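Local structure of fatty acid amide hydrolase (Candida albicans, 6KVR) at residues T274-V279 and Y550-V555; G269-T274 and L486-D491; Q503-D508 and Q535-P540; S356-R361 and N469-H474. The protein probably hydrolyses amides of monocarboxylic acids, such as fatty acid amides, to the carboxylate and ammonium, as a member of the amidase family. All blocks are in the same frame, centred on the assembly; numbering follows the deposited sequence.

Contacts 1 and 2 form one patch: they share Thr-274, and Thr-273 of contact 2 hydrogen-bonds to Tyr-550 and Asp-552 of contact 1. Both are buried and joined mainly by charge, an arginine meeting two acids at the start of one helix (contact 1) or a single aspartate just past the end of another (contact 2). Contacts 3 and 4 make a second patch, their centres about 9 Å apart, linked by the Asp-508 to Arg-361 salt bridge and by His-474 with Phe-536. Here backbone and amide bonds dominate, backed by proline, valine and isoleucine. Contact 4 is buried, whereas contact 3 is only partly so. The centres of contacts 1 and 3 lie about 34 Å apart.

Contact 1. Residues T274-V279 and Y550-V555; sequences TKRISV and YFDEEV
The flat guanidinium of Arg-276 is met along its edge by two carboxylates, and the same side chain passes the edge of the Tyr-550 ring, where its CG lies near the ring plane. The two side chains run past each other in opposite directions, unstacked, with guanidinium and ring planes 51° apart. Asp-552 comes tip to tip, with NH1 of Arg-276 at 3.0 Å from its OD1 in a salt bridge. Glu-553 is gripped end-on by two nitrogens: NH1 of Arg-276 reaches its OE1 at 3.1 Å, and NH2 its OE2 at 3.0 Å. All three oxygens lie close to the guanidinium plane, yet each is approached from above its own carboxylate plane. A bend at chi3 (80°) turns the chain toward this pair; arginine suits the place because its several N-H groups can serve two acids at once. Tyr-550 contributes its far end, the OH donating to the carbonyl O of Thr-274 at 2.9 Å. Leu-327 packs on this tyrosine, as does Leu-327 of the second subunit. Asp-552 also takes a hydrogen bond from Thr-273, and Glu-553 forms a second salt bridge with Arg-332. The two acids sit in the first turn of helix 552-565, so buried negative charge there is offset by two arginines and by the N-terminal end of the helix, which would tend to keep both carboxylates ionised.

Contact 2. Residues G269-T274 and L486-D491; sequences GLRPTT and LWNILD
Two extended first torsions point the charged groups across the gap: CG is anti to the backbone N both in Arg-271 (chi1 -176°) and in Asp-491. A bend at chi3 (94°) then swings the guanidinium along the end of helix 482-490, while Asp-491 leaves the helix with positive phi, and from there its extended chi1 carries the carboxylate to 269-274. The planes of guanidinium and carboxylate are 80° apart. NH2 of Arg-271 makes a nearly straight salt bridge of 2.8 Å to Asp-491 OD2, using the anti lone pair of that oxygen. The syn lone pair of OD2 is taken by the backbone N of Thr-274, 3.0 Å away, so one oxygen serves both donors. The other oxygen, OD1, accepts from Thr-274 OG1 at a very short 2.4 Å, and a second cation, Arg-549, also reaches it. A threonine suits this place: its short, beta-branched side chain carries the hydroxyl close to the backbone, so that N and OG1 of one residue bind the two oxygens of the same carboxylate. The carbonyl O of Trp-487 covers one face of the guanidinium, 3.4 Å from CZ of Arg-271. Beside it, Asn-488 ND2 donates to a water at 2.8 Å, which also receives a weak bond from Arg-271 NH1; the same ND2 hydrogen-bonds to Asp-253. Asn-488 lies close to Gly-255, predicted to bind substrate. The helix ends in a Schellman motif with Asp-491 as its C-prime residue, here joining that helix end to strand 268-271 of the amidase core.

Contact 3. Residues Q503-D508 and Q535-P540; sequences QDPTKD and QFVGAP
Gln-503 has by far the most surface buried here, and it faces the loop 535-540 with both backbone and side chain. Its N donates to the O of Ala-539 at 2.9 Å in an almost straight bond. CG stands anti to the backbone N (chi1 -171°), and a bend at chi2 folds the amide over the peptide that follows Phe-536. There OE1 of Gln-503 receives the N-H of Gly-538 at 3.0 Å, from somewhat above the carbonyl plane; the backbone O of Gln-503 takes a second, weak bond from the same nitrogen. The amide's other end, NE2, donates to Pro-533 O and bonds with the hydroxyl of Tyr-531, which settles which way the amide is flipped. A glutamine suits this place because it accepts at one end and donates at the other. The partner is a type II beta turn from Phe-536 to Ala-539, leading into strand 540-546, with Gly-538 at its third position. Glycine suits this position because its phi is positive (73°); CA of Gly-538 makes a CA-H...O contact of 3.2 Å with O of Gln-503. Val-537 and Pro-505 close the side of the contact, crossing at about a right angle. CG1 of Val-537, anti to its backbone N, lies 3.8 Å from CG of the rigid Pro-505 ring. Just before that proline in the chain, Asp-504 OD1 accepts from Thr-506 N at 3.0 Å, closing an Asx turn.

Contact 4. Residues S356-R361 and N469-H474; sequences SPPIRR and NNVAPH
Ser-356 and Asn-470 point their polar tips at one another. The serine hydroxyl occupies the crowded position between its backbone N and carbonyl carbon (chi1 80°), whereas CG of Asn-470 is anti to the backbone N, and this extended course brings the amide oxygen back to the serine. OG of Ser-356 donates to OD1 of Asn-470 at 2.8 Å, approaching from above the amide plane. The backbone N of the same Ser-356 donates to O of Asn-469, the residue before Asn-470, at 3.0 Å in a bent bond, 135° at the hydrogen. Beside these polar pairs lies a small apolar group. The Pro-358 ring and Val-471 cross at about a right angle, CG of the proline 4.0 Å from CG1 of the valine. Ile-359 meets the same methyl, its CD1 3.9 Å from CG1 of Val-471, and lies along the peptide after Asn-470, with CD1 3.5 Å from O of Asn-470. Val-541 of strand 540-546 touches both branched side chains. Two prolines suit the first turn of a helix, where backbone N-H groups have no partner in the turn before. Ser-356 is at the N-cap position, but its hydroxyl is spent on Asn-470. The contact thus joins the start of helix 357-372, the crossover of a beta-alpha-beta unit between strands 343-346 and 376-379, to the loop following strand 462-466.

Contact 1. Residues T274-V279 and Y550-V555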
loop_
_atom_site.group_PDB
_atom_site.type_symbol
_atom_site.label_atom_id
_atom_site.label_comp_id
_atom_site.label_asym_id
_atom_site.label_seq_id
_atom_site.Cartn_x
_atom_site.Cartn_y
_atom_site.Cartn_z
ATOM N N THR A 274 0.260 5.379 -6.254
ATOM C CA THR A 274 -0.962 4.730 -5.791
ATOM C C THR A 274 -1.312 5.172 -4.377
ATOM O O THR A 274 -0.442 5.536 -3.576
ATOM C CB THR A 274 -0.841 3.205 -5.820
ATOM O OG1 THR A 274 0.306 2.803 -5.060
ATOM C CG2 THR A 274 -0.724 2.678 -7.261
ATOM N N LYS A 275 -2.613 5.147 -4.089
ATOM C CA LYS A 275 -3.200 5.307 -2.762
ATOM C C LYS A 275 -3.184 6.744 -2.259
ATOM O O LYS A 275 -3.332 6.976 -1.070
ATOM C CB LYS A 275 -2.546 4.370 -1.743
ATOM C CG LYS A 275 -2.554 2.902 -2.201
ATOM C CD LYS A 275 -1.216 2.219 -1.930
ATOM C CE LYS A 275 -1.260 1.324 -0.664
ATOM N NZ LYS A 275 0.091 1.010 -0.055
ATOM N N ARG A 276 -3.040 7.728 -3.139
ATOM C CA ARG A 276 -3.267 9.109 -2.750
ATOM C C ARG A 276 -4.664 9.584 -3.143
ATOM O O ARG A 276 -5.351 10.226 -2.342
ATOM C CB ARG A 276 -2.194 10.011 -3.380
ATOM C CG ARG A 276 -0.767 9.618 -3.037
ATOM C CD ARG A 276 0.239 10.750 -3.300
ATOM N NE ARG A 276 0.259 11.755 -2.242
ATOM C CZ ARG A 276 1.200 12.683 -2.092
ATOM N NH1 ARG A 276 2.259 12.729 -2.883
ATOM N NH2 ARG A 276 1.064 13.598 -1.129
ATOM N N ILE A 277 -5.106 9.242 -4.352
ATOM C CA ILE A 277 -6.425 9.586 -4.863
ATOM C C ILE A 277 -7.265 8.311 -4.853
ATOM O O ILE A 277 -6.786 7.249 -5.264
ATOM C CB ILE A 277 -6.318 10.210 -6.275
ATOM C CG1 ILE A 277 -5.799 11.651 -6.176
ATOM C CG2 ILE A 277 -7.651 10.293 -6.949
ATOM C CD1 ILE A 277 -4.351 11.774 -5.900
ATOM N N SER A 278 -8.500 8.402 -4.360
ATOM C CA SER A 278 -9.355 7.218 -4.276
ATOM C C SER A 278 -9.845 6.731 -5.642
ATOM O O SER A 278 -10.231 7.525 -6.510
ATOM C CB SER A 278 -10.568 7.504 -3.398
ATOM O OG SER A 278 -11.386 6.346 -3.313
ATOM N N VAL A 279 -9.850 5.404 -5.821
ATOM C CA VAL A 279 -10.532 4.764 -6.944
ATOM C C VAL A 279 -11.793 4.039 -6.496
ATOM O O VAL A 279 -12.415 3.342 -7.297
ATOM C CB VAL A 279 -9.612 3.801 -7.721
ATOM C CG1 VAL A 279 -8.419 4.549 -8.317
ATOM C CG2 VAL A 279 -9.140 2.664 -6.826
ATOM N N TYR A 550 5.926 8.650 -4.268
ATOM C CA TYR A 550 5.322 9.593 -3.323
ATOM C C TYR A 550 5.975 10.967 -3.351
ATOM O O TYR A 550 5.729 11.786 -2.462
ATOM C CB TYR A 550 5.291 9.025 -1.897
ATOM C CG TYR A 550 4.367 7.843 -1.872
ATOM C CD1 TYR A 550 2.987 8.023 -1.912
ATOM C CD2 TYR A 550 4.867 6.545 -1.903
ATOM C CE1 TYR A 550 2.128 6.947 -1.935
ATOM C CE2 TYR A 550 4.016 5.456 -1.931
ATOM C CZ TYR A 550 2.651 5.662 -1.950
ATOM O OH TYR A 550 1.809 4.573 -1.988
ATOM N N PHE A 551 6.778 11.250 -4.371
ATOM C CA PHE A 551 7.300 12.596 -4.597
ATOM C C PHE A 551 6.553 13.300 -5.725
ATOM O O PHE A 551 7.152 14.036 -6.515
ATOM C CB PHE A 551 8.799 12.538 -4.876
ATOM C CG PHE A 551 9.637 12.247 -3.646
ATOM C CD1 PHE A 551 9.645 10.974 -3.076
ATOM C CD2 PHE A 551 10.410 13.246 -3.053
ATOM C CE1 PHE A 551 10.415 10.696 -1.940
ATOM C CE2 PHE A 551 11.189 12.971 -1.917
ATOM C CZ PHE A 551 11.190 11.695 -1.361
ATOM N N ASP A 552 5.235 13.057 -5.816
ATOM C CA ASP A 552 4.376 13.693 -6.818
ATOM C C ASP A 552 4.523 15.211 -6.831
ATOM O O ASP A 552 4.442 15.846 -7.893
ATOM C CB ASP A 552 2.905 13.349 -6.550
ATOM C CG ASP A 552 2.676 11.871 -6.283
ATOM O OD1 ASP A 552 3.250 11.301 -5.327
ATOM O OD2 ASP A 552 1.891 11.284 -7.036
ATOM N N GLU A 553 4.665 15.810 -5.649
ATOM C CA GLU A 553 4.727 17.264 -5.551
ATOM C C GLU A 553 5.923 17.805 -6.319
ATOM O O GLU A 553 5.798 18.760 -7.091
ATOM C CB GLU A 553 4.779 17.682 -4.076
ATOM C CG GLU A 553 3.497 17.339 -3.302
ATOM C CD GLU A 553 3.586 15.997 -2.550
ATOM O OE1 GLU A 553 4.253 15.048 -3.039
ATOM O OE2 GLU A 553 2.992 15.895 -1.451
ATOM N N GLU A 554 7.084 17.167 -6.158
ATOM C CA GLU A 554 8.271 17.571 -6.906
ATOM C C GLU A 554 8.090 17.359 -8.407
ATOM O O GLU A 554 8.610 18.146 -9.211
ATOM C CB GLU A 554 9.497 16.791 -6.416
ATOM C CG GLU A 554 10.094 17.300 -5.109
ATOM C CD GLU A 554 9.356 16.764 -3.886
ATOM O OE1 GLU A 554 9.753 17.092 -2.738
ATOM O OE2 GLU A 554 8.371 16.005 -4.079
ATOM N N VAL A 555 7.373 16.300 -8.803
ATOM C CA VAL A 555 7.151 16.048 -10.223
ATOM C C VAL A 555 6.443 17.234 -10.856
ATOM O O VAL A 555 6.882 17.762 -11.881
ATOM C CB VAL A 555 6.354 14.749 -10.442
ATOM C CG1 VAL A 555 5.922 14.654 -11.902
ATOM C CG2 VAL A 555 7.178 13.507 -10.034
#

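Contact 2. Residues G269-T274 and L486-D491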
loop_
_atom_site.group_PDB
_atom_site.type_symbol
_atom_site.label_atom_id
_atom_site.label_comp_id
_atom_site.label_asym_id
_atom_site.label_seq_id
_atom_site.Cartn_x
_atom_site.Cartn_y
_atom_site.Cartn_z
ATOM N N GLY A 269 -1.234 15.590 -18.092
ATOM C CA GLY A 269 -1.881 14.591 -17.265
ATOM C C GLY A 269 -0.956 14.016 -16.217
ATOM O O GLY A 269 0.236 13.807 -16.481
ATOM N N LEU A 270 -1.487 13.738 -15.031
ATOM C CA LEU A 270 -0.689 13.203 -13.931
ATOM C C LEU A 270 -1.180 11.820 -13.530
ATOM O O LEU A 270 -2.343 11.661 -13.140
ATOM C CB LEU A 270 -0.742 14.128 -12.720
ATOM C CG LEU A 270 -0.023 13.532 -11.508
ATOM C CD1 LEU A 270 1.474 13.364 -11.788
ATOM C CD2 LEU A 270 -0.260 14.406 -10.268
ATOM N N ARG A 271 -0.293 10.831 -13.613
ATOM C CA ARG A 271 -0.503 9.562 -12.925
ATOM C C ARG A 271 0.144 9.630 -11.540
ATOM O O ARG A 271 1.373 9.553 -11.424
ATOM C CB ARG A 271 0.090 8.398 -13.717
ATOM C CG ARG A 271 -0.205 7.050 -13.072
ATOM C CD ARG A 271 0.749 5.923 -13.444
ATOM N NE ARG A 271 1.794 5.848 -12.447
ATOM C CZ ARG A 271 1.787 5.081 -11.365
ATOM N NH1 ARG A 271 0.860 4.147 -11.165
ATOM N NH2 ARG A 271 2.727 5.266 -10.449
ATOM N N PRO A 272 -0.619 9.780 -10.469
ATOM C CA PRO A 272 0.003 9.868 -9.142
ATOM C C PRO A 272 0.413 8.499 -8.608
ATOM O O PRO A 272 0.014 7.445 -9.126
ATOM C CB PRO A 272 -1.081 10.509 -8.272
ATOM C CG PRO A 272 -2.363 10.397 -9.050
ATOM C CD PRO A 272 -2.070 10.017 -10.454
ATOM N N THR A 273 1.272 8.534 -7.585
ATOM C CA THR A 273 1.596 7.321 -6.841
ATOM C C THR A 273 0.313 6.711 -6.306
ATOM O O THR A 273 -0.616 7.434 -5.927
ATOM C CB THR A 273 2.539 7.621 -5.660
ATOM O OG1 THR A 273 3.520 8.594 -6.028
ATOM C CG2 THR A 273 3.269 6.338 -5.223
ATOM N N THR A 274 0.260 5.379 -6.254
ATOM C CA THR A 274 -0.962 4.730 -5.791
ATOM C C THR A 274 -1.312 5.172 -4.377
ATOM O O THR A 274 -0.442 5.536 -3.576
ATOM C CB THR A 274 -0.841 3.205 -5.820
ATOM O OG1 THR A 274 0.306 2.803 -5.060
ATOM C CG2 THR A 274 -0.724 2.678 -7.261
ATOM N N LEU A 486 5.547 0.548 -17.869
ATOM C CA LEU A 486 6.707 0.460 -16.981
ATOM C C LEU A 486 6.466 1.213 -15.676
ATOM O O LEU A 486 6.777 0.711 -14.589
ATOM C CB LEU A 486 7.949 1.013 -17.683
ATOM C CG LEU A 486 9.207 1.141 -16.825
ATOM C CD1 LEU A 486 9.686 -0.243 -16.356
ATOM C CD2 LEU A 486 10.334 1.945 -17.536
ATOM N N TRP A 487 5.928 2.426 -15.761
ATOM C CA TRP A 487 5.698 3.203 -14.551
ATOM C C TRP A 487 4.479 2.728 -13.757
ATOM O O TRP A 487 4.314 3.144 -12.599
ATOM C CB TRP A 487 5.593 4.696 -14.914
ATOM C CG TRP A 487 6.748 5.052 -15.808
ATOM C CD1 TRP A 487 6.690 5.371 -17.127
ATOM C CD2 TRP A 487 8.152 5.050 -15.457
ATOM N NE1 TRP A 487 7.956 5.594 -17.616
ATOM C CE2 TRP A 487 8.871 5.398 -16.614
ATOM C CE3 TRP A 487 8.860 4.798 -14.276
ATOM C CZ2 TRP A 487 10.269 5.498 -16.631
ATOM C CZ3 TRP A 487 10.257 4.906 -14.292
ATOM C CH2 TRP A 487 10.942 5.243 -15.464
ATOM N N ASN A 488 3.646 1.846 -14.325
ATOM C CA ASN A 488 2.599 1.235 -13.510
ATOM C C ASN A 488 3.156 0.126 -12.629
ATOM O O ASN A 488 2.787 0.024 -11.454
ATOM C CB ASN A 488 1.484 0.679 -14.388
ATOM C CG ASN A 488 0.741 1.770 -15.132
ATOM O OD1 ASN A 488 0.941 1.956 -16.326
ATOM N ND2 ASN A 488 -0.093 2.514 -14.420
ATOM N N ILE A 489 4.043 -0.713 -13.168
ATOM C CA ILE A 489 4.566 -1.782 -12.326
ATOM C C ILE A 489 5.549 -1.211 -11.305
ATOM O O ILE A 489 5.593 -1.676 -10.168
ATOM C CB ILE A 489 5.175 -2.930 -13.172
ATOM C CG1 ILE A 489 5.540 -4.103 -12.268
ATOM C CG2 ILE A 489 6.416 -2.481 -13.951
ATOM C CD1 ILE A 489 6.119 -5.317 -13.014
ATOM N N LEU A 490 6.314 -0.176 -11.665
ATOM C CA LEU A 490 7.166 0.483 -10.670
ATOM C C LEU A 490 6.372 1.370 -9.718
ATOM O O LEU A 490 6.852 1.648 -8.612
ATOM C CB LEU A 490 8.248 1.326 -11.354
ATOM C CG LEU A 490 9.234 0.600 -12.286
ATOM C CD1 LEU A 490 10.164 1.581 -13.022
ATOM C CD2 LEU A 490 10.047 -0.446 -11.535
ATOM N N ASP A 491 5.172 1.807 -10.118
ATOM C CA ASP A 491 4.356 2.759 -9.351
ATOM C C ASP A 491 5.117 4.056 -9.045
ATOM O O ASP A 491 5.130 4.541 -7.909
ATOM C CB ASP A 491 3.822 2.147 -8.056
ATOM C CG ASP A 491 2.731 3.014 -7.405
ATOM O OD1 ASP A 491 2.458 2.837 -6.186
ATOM O OD2 ASP A 491 2.156 3.899 -8.090
HETATM O O HOH W 1 -1.437 2.401 -11.911
#

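Contact 3. Residues Q503-D508 and Q535-P540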
loop_
_atom_site.group_PDB
_atom_site.type_symbol
_atom_site.label_atom_id
_atom_site.label_comp_id
_atom_site.label_asym_id
_atom_site.label_seq_id
_atom_site.Cartn_x
_atom_site.Cartn_y
_atom_site.Cartn_z
ATOM N N GLN A 503 4.120 16.939 -34.854
ATOM C CA GLN A 503 4.678 16.213 -35.978
ATOM C C GLN A 503 4.669 17.102 -37.222
ATOM O O GLN A 503 3.748 17.899 -37.440
ATOM C CB GLN A 503 3.900 14.927 -36.230
ATOM C CG GLN A 503 4.543 13.998 -37.261
ATOM C CD GLN A 503 3.941 14.158 -38.646
ATOM O OE1 GLN A 503 3.209 15.115 -38.919
ATOM N NE2 GLN A 503 4.243 13.211 -39.532
ATOM N N ASP A 504 5.723 16.973 -38.016
ATOM C CA ASP A 504 5.905 17.738 -39.249
ATOM C C ASP A 504 6.123 16.746 -40.378
ATOM O O ASP A 504 7.191 16.108 -40.435
ATOM C CB ASP A 504 7.100 18.683 -39.123
ATOM C CG ASP A 504 7.199 19.661 -40.282
ATOM O OD1 ASP A 504 6.925 19.266 -41.444
ATOM O OD2 ASP A 504 7.543 20.836 -40.021
ATOM N N PRO A 505 5.169 16.575 -41.296
ATOM C CA PRO A 505 5.343 15.546 -42.330
ATOM C C PRO A 505 6.519 15.811 -43.258
ATOM O O PRO A 505 7.069 14.856 -43.822
ATOM C CB PRO A 505 4.001 15.558 -43.076
ATOM C CG PRO A 505 3.375 16.877 -42.762
ATOM C CD PRO A 505 3.869 17.264 -41.393
ATOM N N THR A 506 6.967 17.058 -43.400
ATOM C CA THR A 506 8.111 17.304 -44.268
ATOM C C THR A 506 9.440 16.959 -43.614
ATOM O O THR A 506 10.465 16.958 -44.301
ATOM C CB THR A 506 8.153 18.763 -44.735
ATOM O OG1 THR A 506 8.835 19.558 -43.759
ATOM C CG2 THR A 506 6.737 19.316 -44.964
ATOM N N LYS A 507 9.464 16.665 -42.318
ATOM C CA LYS A 507 10.728 16.378 -41.656
ATOM C C LYS A 507 10.720 15.162 -40.738
ATOM O O LYS A 507 11.805 14.647 -40.440
ATOM C CB LYS A 507 11.202 17.602 -40.859
ATOM C CG LYS A 507 10.919 17.576 -39.382
ATOM C CD LYS A 507 11.430 18.862 -38.720
ATOM C CE LYS A 507 10.919 20.099 -39.443
ATOM N NZ LYS A 507 11.260 21.347 -38.698
ATOM N N ASP A 508 9.562 14.657 -40.307
ATOM C CA ASP A 508 9.524 13.486 -39.427
ATOM C C ASP A 508 9.368 12.209 -40.259
ATOM O O ASP A 508 8.327 11.557 -40.269
ATOM C CB ASP A 508 8.401 13.631 -38.402
ATOM C CG ASP A 508 8.678 14.731 -37.373
ATOM O OD1 ASP A 508 9.839 14.830 -36.925
ATOM O OD2 ASP A 508 7.748 15.495 -37.007
ATOM N N GLN A 535 0.339 10.359 -42.762
ATOM C CA GLN A 535 -0.891 9.890 -42.126
ATOM C C GLN A 535 -0.964 10.238 -40.636
ATOM O O GLN A 535 -1.843 9.731 -39.924
ATOM C CB GLN A 535 -1.017 8.375 -42.324
ATOM C CG GLN A 535 -1.421 7.937 -43.732
ATOM C CD GLN A 535 -2.812 8.418 -44.127
ATOM O OE1 GLN A 535 -2.967 9.389 -44.879
ATOM N NE2 GLN A 535 -3.835 7.724 -43.632
ATOM N N PHE A 536 -0.061 11.083 -40.142
ATOM C CA PHE A 536 -0.066 11.467 -38.736
ATOM C C PHE A 536 0.172 12.968 -38.585
ATOM O O PHE A 536 0.761 13.404 -37.592
ATOM C CB PHE A 536 0.998 10.690 -37.933
ATOM C CG PHE A 536 0.705 9.216 -37.770
ATOM C CD1 PHE A 536 -0.110 8.764 -36.740
ATOM C CD2 PHE A 536 1.268 8.282 -38.632
ATOM C CE1 PHE A 536 -0.380 7.410 -36.582
ATOM C CE2 PHE A 536 1.002 6.922 -38.485
ATOM C CZ PHE A 536 0.181 6.482 -37.454
ATOM N N VAL A 537 -0.309 13.766 -39.546
ATOM C CA VAL A 537 0.131 15.154 -39.696
ATOM C C VAL A 537 -0.208 15.992 -38.469
ATOM O O VAL A 537 -1.371 16.069 -38.048
ATOM C CB VAL A 537 -0.510 15.786 -40.942
ATOM C CG1 VAL A 537 -0.046 17.232 -41.077
ATOM C CG2 VAL A 537 -0.211 14.968 -42.211
ATOM N N GLY A 538 0.801 16.682 -37.929
ATOM C CA GLY A 538 0.554 17.722 -36.957
ATOM C C GLY A 538 0.143 17.242 -35.584
ATOM O O GLY A 538 -0.277 18.067 -34.760
ATOM N N ALA A 539 0.262 15.937 -35.313
ATOM C CA ALA A 539 -0.108 15.384 -34.011
ATOM C C ALA A 539 0.830 15.891 -32.922
ATOM O O ALA A 539 2.048 15.903 -33.107
ATOM C CB ALA A 539 -0.060 13.861 -34.044
ATOM N N PRO A 540 0.302 16.270 -31.763
ATOM C CA PRO A 540 1.173 16.744 -30.680
ATOM C C PRO A 540 2.070 15.636 -30.146
ATOM O O PRO A 540 1.739 14.447 -30.209
ATOM C CB PRO A 540 0.185 17.223 -29.611
ATOM C CG PRO A 540 -1.089 16.534 -29.909
ATOM C CD PRO A 540 -1.125 16.294 -31.397
#

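Contact 4. Residues S356-R361 and N469-H474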
loop_
_atom_site.group_PDB
_atom_site.type_symbol
_atom_site.label_atom_id
_atom_site.label_comp_id
_atom_site.label_asym_id
_atom_site.label_seq_id
_atom_site.Cartn_x
_atom_site.Cartn_y
_atom_site.Cartn_z
ATOM N N SER A 356 9.257 6.457 -33.113
ATOM C CA SER A 356 9.144 6.991 -34.460
ATOM C C SER A 356 9.771 8.382 -34.540
ATOM O O SER A 356 10.046 9.007 -33.514
ATOM C CB SER A 356 7.673 7.019 -34.868
ATOM O OG SER A 356 7.027 8.150 -34.312
ATOM N N PRO A 357 9.997 8.895 -35.753
ATOM C CA PRO A 357 10.779 10.137 -35.921
ATOM C C PRO A 357 10.252 11.321 -35.124
ATOM O O PRO A 357 11.063 12.046 -34.529
ATOM C CB PRO A 357 10.701 10.393 -37.432
ATOM C CG PRO A 357 10.725 8.995 -37.996
ATOM C CD PRO A 357 9.869 8.175 -37.039
ATOM N N PRO A 358 8.935 11.593 -35.087
ATOM C CA PRO A 358 8.498 12.764 -34.298
ATOM C C PRO A 358 8.844 12.659 -32.821
ATOM O O PRO A 358 9.239 13.667 -32.222
ATOM C CB PRO A 358 6.984 12.818 -34.534
ATOM C CG PRO A 358 6.614 11.459 -34.974
ATOM C CD PRO A 358 7.790 10.948 -35.758
ATOM N N ILE A 359 8.738 11.467 -32.226
ATOM C CA ILE A 359 9.084 11.307 -30.811
ATOM C C ILE A 359 10.585 11.476 -30.606
ATOM O O ILE A 359 11.029 12.133 -29.652
ATOM C CB ILE A 359 8.609 9.941 -30.269
ATOM C CG1 ILE A 359 7.140 9.664 -30.629
ATOM C CG2 ILE A 359 8.775 9.895 -28.764
ATOM C CD1 ILE A 359 6.164 10.699 -30.091
ATOM N N ARG A 360 11.390 10.868 -31.476
ATOM C CA ARG A 360 12.830 11.031 -31.373
ATOM C C ARG A 360 13.215 12.504 -31.452
ATOM O O ARG A 360 13.994 12.998 -30.627
ATOM C CB ARG A 360 13.532 10.225 -32.461
ATOM C CG ARG A 360 15.069 10.341 -32.419
ATOM C CD ARG A 360 15.725 9.415 -33.435
ATOM N NE ARG A 360 15.220 9.677 -34.777
ATOM C CZ ARG A 360 15.385 8.856 -35.801
ATOM N NH1 ARG A 360 16.038 7.716 -35.666
ATOM N NH2 ARG A 360 14.891 9.195 -36.992
ATOM N N ARG A 361 12.647 13.232 -32.420
ATOM C CA ARG A 361 13.005 14.637 -32.597
ATOM C C ARG A 361 12.602 15.463 -31.381
ATOM O O ARG A 361 13.411 16.227 -30.841
ATOM C CB ARG A 361 12.364 15.201 -33.867
ATOM C CG ARG A 361 12.620 16.691 -34.074
ATOM C CD ARG A 361 12.194 17.203 -35.453
ATOM N NE ARG A 361 10.773 17.020 -35.703
ATOM C CZ ARG A 361 9.827 17.884 -35.361
ATOM N NH1 ARG A 361 10.118 19.026 -34.763
ATOM N NH2 ARG A 361 8.554 17.589 -35.619
ATOM N N ASN A 469 5.572 4.768 -28.587
ATOM C CA ASN A 469 6.582 4.733 -29.648
ATOM C C ASN A 469 6.170 5.526 -30.879
ATOM O O ASN A 469 6.730 5.342 -31.966
ATOM C CB ASN A 469 6.880 3.287 -30.049
ATOM C CG ASN A 469 5.606 2.492 -30.291
ATOM O OD1 ASN A 469 5.155 1.746 -29.425
ATOM N ND2 ASN A 469 4.989 2.702 -31.445
ATOM N N ASN A 470 5.170 6.386 -30.743
ATOM C CA ASN A 470 4.673 7.187 -31.848
ATOM C C ASN A 470 3.851 8.311 -31.235
ATOM O O ASN A 470 3.633 8.351 -30.018
ATOM C CB ASN A 470 3.863 6.322 -32.827
ATOM C CG ASN A 470 3.547 7.039 -34.132
ATOM O OD1 ASN A 470 4.222 7.994 -34.519
ATOM N ND2 ASN A 470 2.502 6.590 -34.805
ATOM N N VAL A 471 3.409 9.234 -32.080
ATOM C CA VAL A 471 2.352 10.168 -31.702
ATOM C C VAL A 471 1.064 9.355 -31.697
ATOM O O VAL A 471 1.112 8.133 -31.864
ATOM C CB VAL A 471 2.271 11.360 -32.675
ATOM C CG1 VAL A 471 3.495 12.247 -32.518
ATOM C CG2 VAL A 471 2.204 10.859 -34.082
ATOM N N ALA A 472 -0.084 10.021 -31.537
ATOM C CA ALA A 472 -1.373 9.340 -31.466
ATOM C C ALA A 472 -1.510 8.299 -32.576
ATOM O O ALA A 472 -1.193 8.586 -33.739
ATOM C CB ALA A 472 -2.525 10.345 -31.563
ATOM N N PRO A 473 -1.976 7.103 -32.269
ATOM C CA PRO A 473 -2.091 6.056 -33.287
ATOM C C PRO A 473 -3.385 6.190 -34.086
ATOM O O PRO A 473 -4.301 6.932 -33.740
ATOM C CB PRO A 473 -2.095 4.776 -32.451
ATOM C CG PRO A 473 -2.861 5.181 -31.242
ATOM C CD PRO A 473 -2.430 6.634 -30.948
ATOM N N HIS A 474 -3.447 5.454 -35.184
ATOM C CA HIS A 474 -4.727 5.301 -35.858
ATOM C C HIS A 474 -5.664 4.474 -34.982
ATOM O O HIS A 474 -5.221 3.634 -34.196
ATOM C CB HIS A 474 -4.540 4.630 -37.216
ATOM C CG HIS A 474 -3.784 5.465 -38.198
ATOM N ND1 HIS A 474 -3.185 4.936 -39.322
ATOM C CD2 HIS A 474 -3.541 6.798 -38.234
ATOM C CE1 HIS A 474 -2.600 5.905 -40.002
ATOM N NE2 HIS A 474 -2.798 7.046 -39.362
#